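Local coordinates for protein lipase aflb (Neosartorya fumigata, PDB 6IDY) that probably hydrolyses ester bonds of lipids, as a fungal lipase with an alpha/beta-hydrolase core and a bound calcium ion, at residues L82-E87 and G410-L415. Numbering follows the deposited sequence.
Sequences LKMTRE and GTEGLL
With CG anti to the backbone N (chi1 -171°), Met84 sets this atom 3.5 Å from CD1 of Leu415, and the bend at chi2 (70°) helps steer SD and CE onward to Glu412. The Met84 and Leu415 side chains slant across each other. At the far end of the methionine, the terminal CE lies 3.7 Å from OE1 of Glu412, the Met84 and Glu412 side chains crossing at about a right angle. Thr85, one residue on, meets the base of the leucine with both branches. Its OG1 sits 3.6 Å from Leu415 CB, and its CG2 lies 3.5 Å from Leu415 O. The CA atoms of Thr85 and Leu415, 5.7 Å apart, are the nearest such pair across the two segments. No hydrogen bond spans the interface: the threonine hydroxyl bonds back to Phe81 O within its own helix, and OE2 of Glu412 is taken by Tyr366 OH and Thr360 OG1. The contact illustrates how helices from before and after an alpha/beta-hydrolase sheet can pack on each other: it joins helix 81-90, ahead of the mixed, mostly parallel sheet in the sequence, to the junction of helices 405-412 and 414-424, after it. Glu412 OE1 also lies close to Glu362 OE2; in this buried setting, such nearness of like charges could favour protonation of one carboxylate. Helix 63-73 adds Ile73 against Met84 and Ile70 against Glu412, while Phe81 and Ile88 extend the apolar packing around Leu415.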
loop_
_atom_site.group_PDB
_atom_site.type_symbol
_atom_site.label_atom_id
_atom_site.label_comp_id
_atom_site.label_asym_id
_atom_site.label_seq_id
_atom_site.Cartn_x
_atom_site.Cartn_y
_atom_site.Cartn_z
ATOM N N LEU A 82 11.653 -1.180 11.831
ATOM C CA LEU A 82 12.547 -2.247 12.271
ATOM C C LEU A 82 12.101 -2.894 13.594
ATOM O O LEU A 82 12.112 -4.124 13.692
ATOM C CB LEU A 82 14.024 -1.781 12.332
ATOM C CG LEU A 82 14.678 -1.330 11.008
ATOM C CD1 LEU A 82 16.076 -0.769 11.257
ATOM C CD2 LEU A 82 14.761 -2.472 9.994
ATOM N N LYS A 83 11.668 -2.077 14.585
ATOM C CA LYS A 83 11.192 -2.602 15.868
ATOM C C LYS A 83 9.910 -3.392 15.676
ATOM O O LYS A 83 9.811 -4.504 16.188
ATOM C CB LYS A 83 11.012 -1.502 16.930
ATOM C CG LYS A 83 10.655 -2.069 18.307
ATOM C CD LYS A 83 10.507 -0.996 19.370
ATOM C CE LYS A 83 10.041 -1.596 20.676
ATOM N NZ LYS A 83 9.850 -0.564 21.729
ATOM N N MET A 84 8.950 -2.840 14.912
ATOM C CA MET A 84 7.682 -3.507 14.611
ATOM C C MET A 84 7.939 -4.889 13.977
ATOM O O MET A 84 7.418 -5.881 14.473
ATOM C CB MET A 84 6.801 -2.629 13.702
ATOM C CG MET A 84 5.389 -3.157 13.524
ATOM S SD MET A 84 4.387 -3.033 15.014
ATOM C CE MET A 84 3.160 -4.260 14.702
ATOM N N THR A 85 8.787 -4.946 12.932
ATOM C CA THR A 85 9.126 -6.176 12.194
ATOM C C THR A 85 9.770 -7.231 13.094
ATOM O O THR A 85 9.399 -8.401 13.008
ATOM C CB THR A 85 9.966 -5.863 10.942
ATOM O OG1 THR A 85 9.342 -4.798 10.230
ATOM C CG2 THR A 85 10.100 -7.064 10.011
ATOM N N ARG A 86 10.702 -6.814 13.969
ATOM C CA ARG A 86 11.378 -7.711 14.910
ATOM C C ARG A 86 10.395 -8.272 15.956
ATOM O O ARG A 86 10.402 -9.473 16.209
ATOM C CB ARG A 86 12.543 -6.975 15.604
ATOM C CG ARG A 86 13.376 -7.858 16.538
ATOM C CD ARG A 86 13.876 -7.089 17.749
ATOM N NE ARG A 86 15.250 -6.614 17.575
ATOM C CZ ARG A 86 15.582 -5.381 17.203
ATOM N NH1 ARG A 86 14.639 -4.477 16.956
ATOM N NH2 ARG A 86 16.858 -5.043 17.068
ATOM N N GLU A 87 9.568 -7.403 16.558
ATOM C CA GLU A 87 8.624 -7.768 17.620
ATOM C C GLU A 87 7.451 -8.634 17.154
ATOM O O GLU A 87 6.926 -9.400 17.960
ATOM C CB GLU A 87 8.124 -6.527 18.375
ATOM C CG GLU A 87 9.188 -5.830 19.208
ATOM C CD GLU A 87 9.934 -6.703 20.200
ATOM O OE1 GLU A 87 9.273 -7.439 20.967
ATOM O OE2 GLU A 87 11.185 -6.651 20.205
ATOM N N GLY A 410 -1.872 -12.308 8.571
ATOM C CA GLY A 410 -1.232 -12.273 7.262
ATOM C C GLY A 410 -0.835 -10.876 6.832
ATOM O O GLY A 410 0.262 -10.689 6.299
ATOM N N THR A 411 -1.716 -9.882 7.076
ATOM C CA THR A 411 -1.455 -8.462 6.774
ATOM C C THR A 411 -0.253 -7.964 7.593
ATOM O O THR A 411 0.588 -7.243 7.074
ATOM C CB THR A 411 -2.718 -7.621 6.995
ATOM O OG1 THR A 411 -3.755 -8.108 6.142
ATOM C CG2 THR A 411 -2.498 -6.128 6.740
ATOM N N GLU A 412 -0.170 -8.365 8.862
ATOM C CA GLU A 412 0.942 -8.011 9.743
ATOM C C GLU A 412 2.249 -8.663 9.278
ATOM O O GLU A 412 3.301 -8.019 9.314
ATOM C CB GLU A 412 0.619 -8.386 11.210
ATOM C CG GLU A 412 -0.311 -7.387 11.892
ATOM C CD GLU A 412 0.122 -5.932 11.820
ATOM O OE1 GLU A 412 1.345 -5.676 11.856
ATOM O OE2 GLU A 412 -0.755 -5.045 11.732
ATOM N N GLY A 413 2.150 -9.905 8.794
ATOM C CA GLY A 413 3.269 -10.679 8.267
ATOM C C GLY A 413 3.948 -10.074 7.049
ATOM O O GLY A 413 5.070 -10.465 6.726
ATOM N N LEU A 414 3.286 -9.104 6.369
ATOM C CA LEU A 414 3.805 -8.389 5.194
ATOM C C LEU A 414 5.098 -7.627 5.479
ATOM O O LEU A 414 5.899 -7.417 4.564
ATOM C CB LEU A 414 2.768 -7.398 4.643
ATOM C CG LEU A 414 1.457 -7.960 4.119
ATOM C CD1 LEU A 414 0.499 -6.820 3.769
ATOM C CD2 LEU A 414 1.682 -8.912 2.944
ATOM N N LEU A 415 5.284 -7.192 6.739
ATOM C CA LEU A 415 6.469 -6.468 7.190
ATOM C C LEU A 415 7.723 -7.300 7.011
ATOM O O LEU A 415 8.794 -6.741 6.777
ATOM C CB LEU A 415 6.323 -6.047 8.659
ATOM C CG LEU A 415 5.257 -4.990 8.954
ATOM C CD1 LEU A 415 5.083 -4.826 10.429
ATOM C CD2 LEU A 415 5.588 -3.653 8.308
#